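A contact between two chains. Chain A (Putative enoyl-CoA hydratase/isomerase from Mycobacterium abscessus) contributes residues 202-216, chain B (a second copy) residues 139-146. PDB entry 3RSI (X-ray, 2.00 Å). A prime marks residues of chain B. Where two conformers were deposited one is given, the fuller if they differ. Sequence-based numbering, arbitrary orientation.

Chain A 202-216: DRIVRNGPLAVRNAK
Chain B, residues 139-146: EVQRGLVP

Chain A supplies two helical pieces joined by a short linker: a helix that enters the stretch at Asp202, the extended Asn207 (phi/psi -85/166), and a second helix running from Pro209 through Lys216, with Gly208 (-64/117) at its N-cap position. Chain B packs a 3-10 segment, Glu139′ to Gln141′, and the loop after it against this linker and second helix, burying 425 Å² in total. Register is set by two CA pairs: Asn207 CA lies 4.6 Å from Gln141′ CA, and Gly208 CA lies 4.3 Å from Gly143′ CA.

Glu139′ (-46/-49) makes no contact, but its O accepts from Arg142′ N at 2.9 Å and Leu144′ N at 3.0 Å, holding the turn closed. Val140′ (-58/-27, chi1 m) points its CA-to-CB bond toward chain A. Its carbonyl provides the one direct hydrogen bond across the contact, Gly208 N to Val140′ O, 3.1 Å with a nearly linear N-H...O angle of 173°; the same O also accepts from Gly143′ N at 3.1 Å. Its side chain meets the helix, with Val140′ CG1 4.2 Å from Ala211 CB and Val140′ CB 4.1 Å from Val212 CG2 (Val212 chi1 t).

Gln141′ (-64/-22; chi1 m, chi2 t, chi3 -15°) lies beside Asn207 (chi1 m, chi2 -22°), whose OD1 is 3.4 Å from Gln141′ CA. That OD1 accepts from Arg203 NH2 at 3.0 Å, tying the arginine (chi1 t, chi2 p, chi3 -94°, chi4 -173°) to the linker. Gln141′ NE2 sits over one face of the guanidinium, 3.8 Å from Arg203 NE. A water donates to Gln141′ O at 2.7 Å and to Arg206 O at 3.1 Å, and weakly accepts from Arg203 NH2 at 3.0 Å, bridging the chains.

Arg142′ (-112/19) has its CA-to-CB bond pointing away and is modelled only to CB. Gly143′ follows with positive phi (73/23), a conformation that favours glycine. Across from it, Gly208 has no side chain, and the space is needed: an ideal CB there would lie 2.9 Å from Gly143′ CA, a clash.

The CA-to-CB bond of Leu144′ (-115/173; chi1 m, chi2 t) also points away, yet its O approaches Ala211 CB at 3.5 Å. Val145′ (-125/152, chi1 m) turns back toward the helix. Its CG1 lies 3.9 Å from Ala211 CB, 3.9 Å from Ala215 CB and 3.2 Å from Ala211 O, so the two alanines, one helical turn apart, receive the same methyl. Pro146′ (-78/81) ends the stretch without contact.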

# COMPACT_ATOMS: atom_id res chain seq x y z
N ASP A 202 23.51 -11.48 6.24
CA ASP A 202 24.22 -11.85 7.47
C ASP A 202 23.37 -11.64 8.72
O ASP A 202 23.36 -12.46 9.63
CB ASP A 202 25.53 -11.09 7.62
CG ASP A 202 26.37 -11.63 8.77
OD1 ASP A 202 26.59 -10.87 9.74
OD2 ASP A 202 26.74 -12.82 8.72
N ARG A 203 22.63 -10.54 8.75
CA ARG A 203 21.68 -10.28 9.84
C ARG A 203 20.58 -11.34 9.88
O ARG A 203 20.22 -11.83 10.97
CB ARG A 203 21.09 -8.87 9.69
CG ARG A 203 20.06 -8.45 10.74
CD ARG A 203 20.65 -8.34 12.15
NE ARG A 203 20.48 -9.58 12.90
CZ ARG A 203 20.78 -9.73 14.19
NH1 ARG A 203 21.28 -8.73 14.89
NH2 ARG A 203 20.57 -10.90 14.78
N ILE A 204 20.06 -11.72 8.72
CA ILE A 204 19.02 -12.73 8.63
C ILE A 204 19.51 -14.10 9.10
O ILE A 204 18.82 -14.77 9.88
CB ILE A 204 18.43 -12.82 7.19
CG1 ILE A 204 17.66 -11.53 6.86
CG2 ILE A 204 17.49 -14.04 7.05
CD1 ILE A 204 17.32 -11.35 5.39
N VAL A 205 20.70 -14.48 8.65
CA VAL A 205 21.34 -15.75 9.02
C VAL A 205 21.60 -15.92 10.53
O VAL A 205 21.61 -17.05 11.07
CB VAL A 205 22.64 -15.87 8.20
CG1 VAL A 205 23.70 -16.67 8.92
CG2 VAL A 205 22.28 -16.41 6.80
N ARG A 206 21.75 -14.79 11.22
CA ARG A 206 21.89 -14.76 12.67
C ARG A 206 20.56 -14.86 13.43
O ARG A 206 20.55 -15.07 14.65
CB ARG A 206 22.63 -13.48 13.06
CG ARG A 206 24.11 -13.51 12.62
CD ARG A 206 24.72 -12.12 12.69
NE ARG A 206 24.67 -11.61 14.06
CZ ARG A 206 24.56 -10.33 14.38
NH1 ARG A 206 24.46 -9.39 13.44
NH2 ARG A 206 24.54 -9.98 15.67
N ASN A 207 19.44 -14.70 12.72
CA ASN A 207 18.12 -14.81 13.31
C ASN A 207 17.63 -16.27 13.38
O ASN A 207 18.16 -17.17 12.71
CB ASN A 207 17.10 -13.97 12.51
CG ASN A 207 17.43 -12.49 12.55
OD1 ASN A 207 18.13 -12.03 13.45
ND2 ASN A 207 16.92 -11.73 11.56
N GLY A 208 16.58 -16.48 14.17
CA GLY A 208 15.99 -17.81 14.35
C GLY A 208 15.43 -18.32 13.06
O GLY A 208 14.51 -17.69 12.50
N PRO A 209 15.97 -19.45 12.53
CA PRO A 209 15.50 -19.91 11.21
C PRO A 209 14.08 -20.43 11.18
O PRO A 209 13.40 -20.25 10.17
CB PRO A 209 16.48 -21.06 10.83
CG PRO A 209 17.48 -21.12 11.92
CD PRO A 209 17.07 -20.27 13.07
N LEU A 210 13.63 -21.08 12.24
CA LEU A 210 12.22 -21.46 12.33
C LEU A 210 11.34 -20.20 12.37
O LEU A 210 10.32 -20.12 11.65
CB LEU A 210 11.95 -22.33 13.57
CG LEU A 210 10.49 -22.75 13.85
CD1 LEU A 210 9.86 -23.46 12.66
CD2 LEU A 210 10.45 -23.64 15.11
N ALA A 211 11.74 -19.24 13.20
CA ALA A 211 11.03 -17.95 13.31
C ALA A 211 10.98 -17.18 11.98
O ALA A 211 9.93 -16.67 11.58
CB ALA A 211 11.67 -17.10 14.41
N VAL A 212 12.10 -17.13 11.26
CA VAL A 212 12.15 -16.43 9.97
C VAL A 212 11.27 -17.13 8.92
O VAL A 212 10.49 -16.49 8.21
CB VAL A 212 13.62 -16.26 9.46
CG1 VAL A 212 13.65 -15.80 7.98
CG2 VAL A 212 14.40 -15.29 10.36
N ARG A 213 11.38 -18.46 8.85
CA ARG A 213 10.57 -19.26 7.93
C ARG A 213 9.07 -19.06 8.19
O ARG A 213 8.30 -18.75 7.28
CB ARG A 213 10.95 -20.74 8.07
CG ARG A 213 10.15 -21.72 7.19
CD ARG A 213 10.59 -23.19 7.48
NE ARG A 213 11.98 -23.27 7.91
CZ ARG A 213 12.38 -23.67 9.11
NH1 ARG A 213 11.48 -24.06 10.00
NH2 ARG A 213 13.66 -23.70 9.42
N ASN A 214 8.65 -19.24 9.44
CA ASN A 214 7.22 -19.17 9.77
C ASN A 214 6.67 -17.74 9.67
O ASN A 214 5.50 -17.54 9.33
CB ASN A 214 6.93 -19.79 11.15
CG ASN A 214 6.96 -21.31 11.12
OD1 ASN A 214 7.74 -21.90 10.39
ND2 ASN A 214 6.12 -21.94 11.93
N ALA A 215 7.53 -16.76 9.95
CA ALA A 215 7.19 -15.35 9.77
C ALA A 215 6.90 -15.08 8.31
O ALA A 215 5.84 -14.54 7.97
CB ALA A 215 8.31 -14.42 10.28
N LYS A 216 7.82 -15.47 7.43
CA LYS A 216 7.56 -15.31 6.00
C LYS A 216 6.29 -16.03 5.56
O LYS A 216 5.48 -15.44 4.85
CB LYS A 216 8.73 -15.74 5.14
CG LYS A 216 8.45 -15.52 3.67
CD LYS A 216 9.65 -15.71 2.78
CE LYS A 216 9.28 -15.46 1.31
NZ LYS A 216 10.48 -15.51 0.40
N GLU B 139 11.72 -9.31 16.97
CA GLU B 139 11.37 -10.62 17.49
C GLU B 139 12.21 -11.76 16.96
O GLU B 139 12.70 -12.59 17.75
CB GLU B 139 9.88 -10.90 17.24
CG GLU B 139 8.97 -10.29 18.28
CD GLU B 139 8.76 -8.80 18.10
OE1 GLU B 139 9.16 -8.24 17.06
OE2 GLU B 139 8.16 -8.20 19.01
N VAL B 140 12.38 -11.81 15.64
CA VAL B 140 13.16 -12.89 15.00
C VAL B 140 14.60 -13.00 15.48
O VAL B 140 15.16 -14.10 15.48
CB VAL B 140 13.11 -12.87 13.45
CG1 VAL B 140 11.65 -13.13 12.96
CG2 VAL B 140 13.72 -11.57 12.85
N GLN B 141 15.18 -11.89 15.92
CA GLN B 141 16.54 -11.88 16.48
C GLN B 141 16.65 -12.70 17.79
O GLN B 141 17.74 -13.14 18.15
CB GLN B 141 17.02 -10.43 16.71
CG GLN B 141 16.86 -9.52 15.46
CD GLN B 141 17.57 -8.19 15.57
OE1 GLN B 141 17.97 -7.77 16.65
NE2 GLN B 141 17.72 -7.52 14.45
N ARG B 142 15.52 -12.90 18.47
CA ARG B 142 15.46 -13.73 19.66
C ARG B 142 14.66 -15.01 19.43
O ARG B 142 14.25 -15.67 20.38
CB ARG B 142 14.84 -12.96 20.84
N GLY B 143 14.46 -15.39 18.18
CA GLY B 143 13.79 -16.66 17.89
C GLY B 143 12.29 -16.62 18.17
O GLY B 143 11.68 -17.66 18.38
N LEU B 144 11.72 -15.41 18.15
CA LEU B 144 10.27 -15.20 18.26
C LEU B 144 9.75 -14.60 16.96
O LEU B 144 10.54 -14.24 16.08
CB LEU B 144 9.95 -14.25 19.42
CG LEU B 144 10.24 -14.75 20.85
CD1 LEU B 144 10.05 -13.62 21.89
CD2 LEU B 144 9.34 -15.93 21.18
N VAL B 145 8.42 -14.47 16.84
CA VAL B 145 7.83 -13.71 15.74
C VAL B 145 6.88 -12.62 16.26
O VAL B 145 6.32 -12.75 17.33
CB VAL B 145 7.10 -14.63 14.75
CG1 VAL B 145 8.11 -15.55 13.99
CG2 VAL B 145 5.98 -15.41 15.45
N PRO B 146 6.72 -11.53 15.50
CA PRO B 146 5.70 -10.54 15.88
C PRO B 146 4.29 -11.01 15.49
O PRO B 146 3.73 -10.62 14.44
CB PRO B 146 6.13 -9.31 15.11
CG PRO B 146 6.75 -9.83 13.88
CD PRO B 146 7.37 -11.17 14.24
O HOH W 1 20.16 -12.99 16.90